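Local coordinates for protein tissue factor pathway inhibitor 2 (Homo sapiens, PDB 1ZR0) that is a three-domain Kunitz-type serine protease inhibitor, here its first domain, that inhibits trypsin, plasmin and factor VIIa/tissue factor, and factor Xa weakly, at residues Asn47-Trp52 against Asp57-Ile62. Sequence-based numbering, arbitrary orientation.
Sequences NNFYTW and DACWRI
Backbone hydrogen bonding to Tyr25 of strand 22-28 holds the main chain of Phe49, whose ring reaches across to Ala58, the last residue of helix 52-58, and Cys59 just beyond it. The contact itself is apolar and small, burying 120 Å² summed over both segments. Its tightest approach is Phe49 CE1 to Ala58 CB, 3.6 Å. Phe49 CZ lies 3.9 Å from Ala58 CB, so the far end of the ring does the touching. The ring gets there because CG stands anti to the carbonyl carbon (chi1 -60°), bridging backbones whose CA atoms at Phe49 and Ala58 are 9.0 Å apart. Cys59 SG lies 4.2 Å from Phe49 CZ and 5.1 Å from the ring centroid. At 54° off the ring normal, this is an oblique sulfur-aromatic contact. Cys59 SG is also disulfide-bonded to Cys9, the link that ties the N-terminal part of a Kunitz domain to its C-terminal helix. Nearby, Asn47 accepts a hydrogen bond from Tyr27 N at OD1 and donates one from ND2 to Leu11 O, and Thr51 OG1 N-caps the helix at Ala54 N. With carbon and sulfur meeting, the attraction is probably mostly van der Waals and hydrophobic, while disulfide and backbone bonds hold Cys59 and Phe49 separately.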
loop_
_atom_site.group_PDB
_atom_site.type_symbol
_atom_site.label_atom_id
_atom_site.label_comp_id
_atom_site.label_asym_id
_atom_site.label_seq_id
_atom_site.Cartn_x
_atom_site.Cartn_y
_atom_site.Cartn_z
ATOM N N ASN B 47 20.458 -3.984 -4.637
ATOM C CA ASN B 47 20.968 -3.410 -3.409
ATOM C C ASN B 47 19.855 -3.241 -2.372
ATOM O O ASN B 47 19.419 -2.147 -2.106
ATOM C CB ASN B 47 21.705 -2.127 -3.657
ATOM C CG ASN B 47 22.544 -1.670 -2.496
ATOM O OD1 ASN B 47 22.746 -2.362 -1.520
ATOM N ND2 ASN B 47 23.136 -0.477 -2.652
ATOM N N ASN B 48 19.380 -4.360 -1.882
ATOM C CA ASN B 48 18.087 -4.471 -1.198
ATOM C C ASN B 48 18.099 -5.813 -0.453
ATOM O O ASN B 48 18.037 -6.905 -1.061
ATOM C CB ASN B 48 16.936 -4.393 -2.194
ATOM C CG ASN B 48 15.586 -4.386 -1.483
ATOM O OD1 ASN B 48 15.486 -4.872 -0.354
ATOM N ND2 ASN B 48 14.571 -3.918 -2.169
ATOM N N PHE B 49 18.299 -5.776 0.854
ATOM C CA PHE B 49 18.519 -6.960 1.635
ATOM C C PHE B 49 17.529 -6.973 2.775
ATOM O O PHE B 49 17.107 -5.909 3.298
ATOM C CB PHE B 49 19.938 -6.947 2.230
ATOM C CG PHE B 49 20.973 -6.903 1.180
ATOM C CD1 PHE B 49 21.404 -8.086 0.588
ATOM C CD2 PHE B 49 21.501 -5.716 0.750
ATOM C CE1 PHE B 49 22.325 -8.020 -0.461
ATOM C CE2 PHE B 49 22.449 -5.639 -0.270
ATOM C CZ PHE B 49 22.880 -6.810 -0.876
ATOM N N TYR B 50 17.225 -8.171 3.250
ATOM C CA TYR B 50 16.218 -8.321 4.330
ATOM C C TYR B 50 16.730 -7.970 5.732
ATOM O O TYR B 50 15.945 -7.668 6.669
ATOM C CB TYR B 50 15.733 -9.767 4.313
ATOM C CG TYR B 50 14.803 -10.060 3.220
ATOM C CD1 TYR B 50 13.564 -9.389 3.138
ATOM C CD2 TYR B 50 15.152 -10.938 2.184
ATOM C CE1 TYR B 50 12.679 -9.661 2.142
ATOM C CE2 TYR B 50 14.261 -11.217 1.152
ATOM C CZ TYR B 50 13.030 -10.557 1.124
ATOM O OH TYR B 50 12.118 -10.841 0.127
ATOM N N THR B 51 18.041 -8.006 5.919
ATOM C CA THR B 51 18.701 -7.895 7.210
ATOM C C THR B 51 20.030 -7.177 7.109
ATOM O O THR B 51 20.643 -7.192 6.033
ATOM C CB THR B 51 18.905 -9.290 7.882
ATOM O OG1 THR B 51 19.885 -10.042 7.135
ATOM C CG2 THR B 51 17.618 -10.121 7.878
ATOM N N TRP B 52 20.500 -6.551 8.192
ATOM C CA TRP B 52 21.813 -5.931 8.168
ATOM C C TRP B 52 22.910 -7.024 7.840
ATOM O O TRP B 52 23.776 -6.825 6.998
ATOM C CB TRP B 52 22.082 -5.245 9.479
ATOM C CG TRP B 52 23.421 -4.657 9.533
ATOM C CD1 TRP B 52 23.792 -3.435 9.130
ATOM C CD2 TRP B 52 24.630 -5.339 9.914
ATOM N NE1 TRP B 52 25.151 -3.296 9.269
ATOM C CE2 TRP B 52 25.682 -4.454 9.740
ATOM C CE3 TRP B 52 24.911 -6.635 10.378
ATOM C CZ2 TRP B 52 27.032 -4.779 10.057
ATOM C CZ3 TRP B 52 26.266 -6.962 10.694
ATOM C CH2 TRP B 52 27.280 -6.011 10.543
ATOM N N ASP B 57 27.335 -9.320 4.779
ATOM C CA ASP B 57 27.953 -10.509 4.067
ATOM C C ASP B 57 28.080 -10.303 2.580
ATOM O O ASP B 57 29.196 -10.455 2.002
ATOM C CB ASP B 57 27.176 -11.757 4.351
ATOM C CG ASP B 57 27.190 -12.145 5.788
ATOM O OD1 ASP B 57 28.084 -11.799 6.556
ATOM O OD2 ASP B 57 26.258 -12.840 6.207
ATOM N N ALA B 58 26.990 -9.834 1.914
ATOM C CA ALA B 58 27.024 -9.595 0.502
ATOM C C ALA B 58 28.031 -8.581 0.015
ATOM O O ALA B 58 28.580 -8.702 -1.108
ATOM C CB ALA B 58 25.697 -9.349 -0.031
ATOM N N CYS B 59 28.278 -7.574 0.842
ATOM C CA CYS B 59 29.049 -6.406 0.474
ATOM C C CYS B 59 30.324 -6.375 1.271
ATOM O O CYS B 59 30.950 -5.336 1.445
ATOM C CB CYS B 59 28.156 -5.115 0.664
ATOM S SG CYS B 59 26.681 -5.155 -0.365
ATOM N N TRP B 60 30.826 -7.545 1.648
ATOM C CA TRP B 60 31.952 -7.601 2.563
ATOM C C TRP B 60 33.218 -7.033 1.933
ATOM O O TRP B 60 34.086 -6.549 2.645
ATOM C CB TRP B 60 32.154 -9.031 3.046
ATOM C CG TRP B 60 32.742 -9.888 1.999
ATOM C CD1 TRP B 60 32.130 -10.455 0.915
ATOM C CD2 TRP B 60 34.082 -10.311 1.971
ATOM N NE1 TRP B 60 33.059 -11.188 0.192
ATOM C CE2 TRP B 60 34.250 -11.135 0.831
ATOM C CE3 TRP B 60 35.167 -10.073 2.786
ATOM C CZ2 TRP B 60 35.482 -11.702 0.494
ATOM C CZ3 TRP B 60 36.398 -10.656 2.462
ATOM C CH2 TRP B 60 36.519 -11.461 1.337
ATOM N N ARG B 61 33.391 -7.215 0.626
ATOM C CA ARG B 61 34.544 -6.733 -0.097
ATOM C C ARG B 61 34.053 -6.221 -1.426
ATOM O O ARG B 61 33.274 -6.871 -2.109
ATOM C CB ARG B 61 35.585 -7.884 -0.329
ATOM C CG ARG B 61 36.822 -7.397 -0.980
ATOM C CD ARG B 61 37.952 -8.428 -1.009
ATOM N NE ARG B 61 38.604 -8.493 0.291
ATOM C CZ ARG B 61 39.744 -9.137 0.501
ATOM N NH1 ARG B 61 40.367 -9.734 -0.506
ATOM N NH2 ARG B 61 40.245 -9.176 1.711
ATOM N N ILE B 62 34.480 -5.037 -1.808
ATOM C CA ILE B 62 34.077 -4.396 -3.035
ATOM C C ILE B 62 35.330 -4.014 -3.833
ATOM O O ILE B 62 36.197 -3.314 -3.302
ATOM C CB ILE B 62 33.270 -3.096 -2.705
ATOM C CG1 ILE B 62 32.019 -3.468 -1.870
ATOM C CG2 ILE B 62 32.874 -2.332 -4.005
ATOM C CD1 ILE B 62 31.107 -4.271 -2.603
#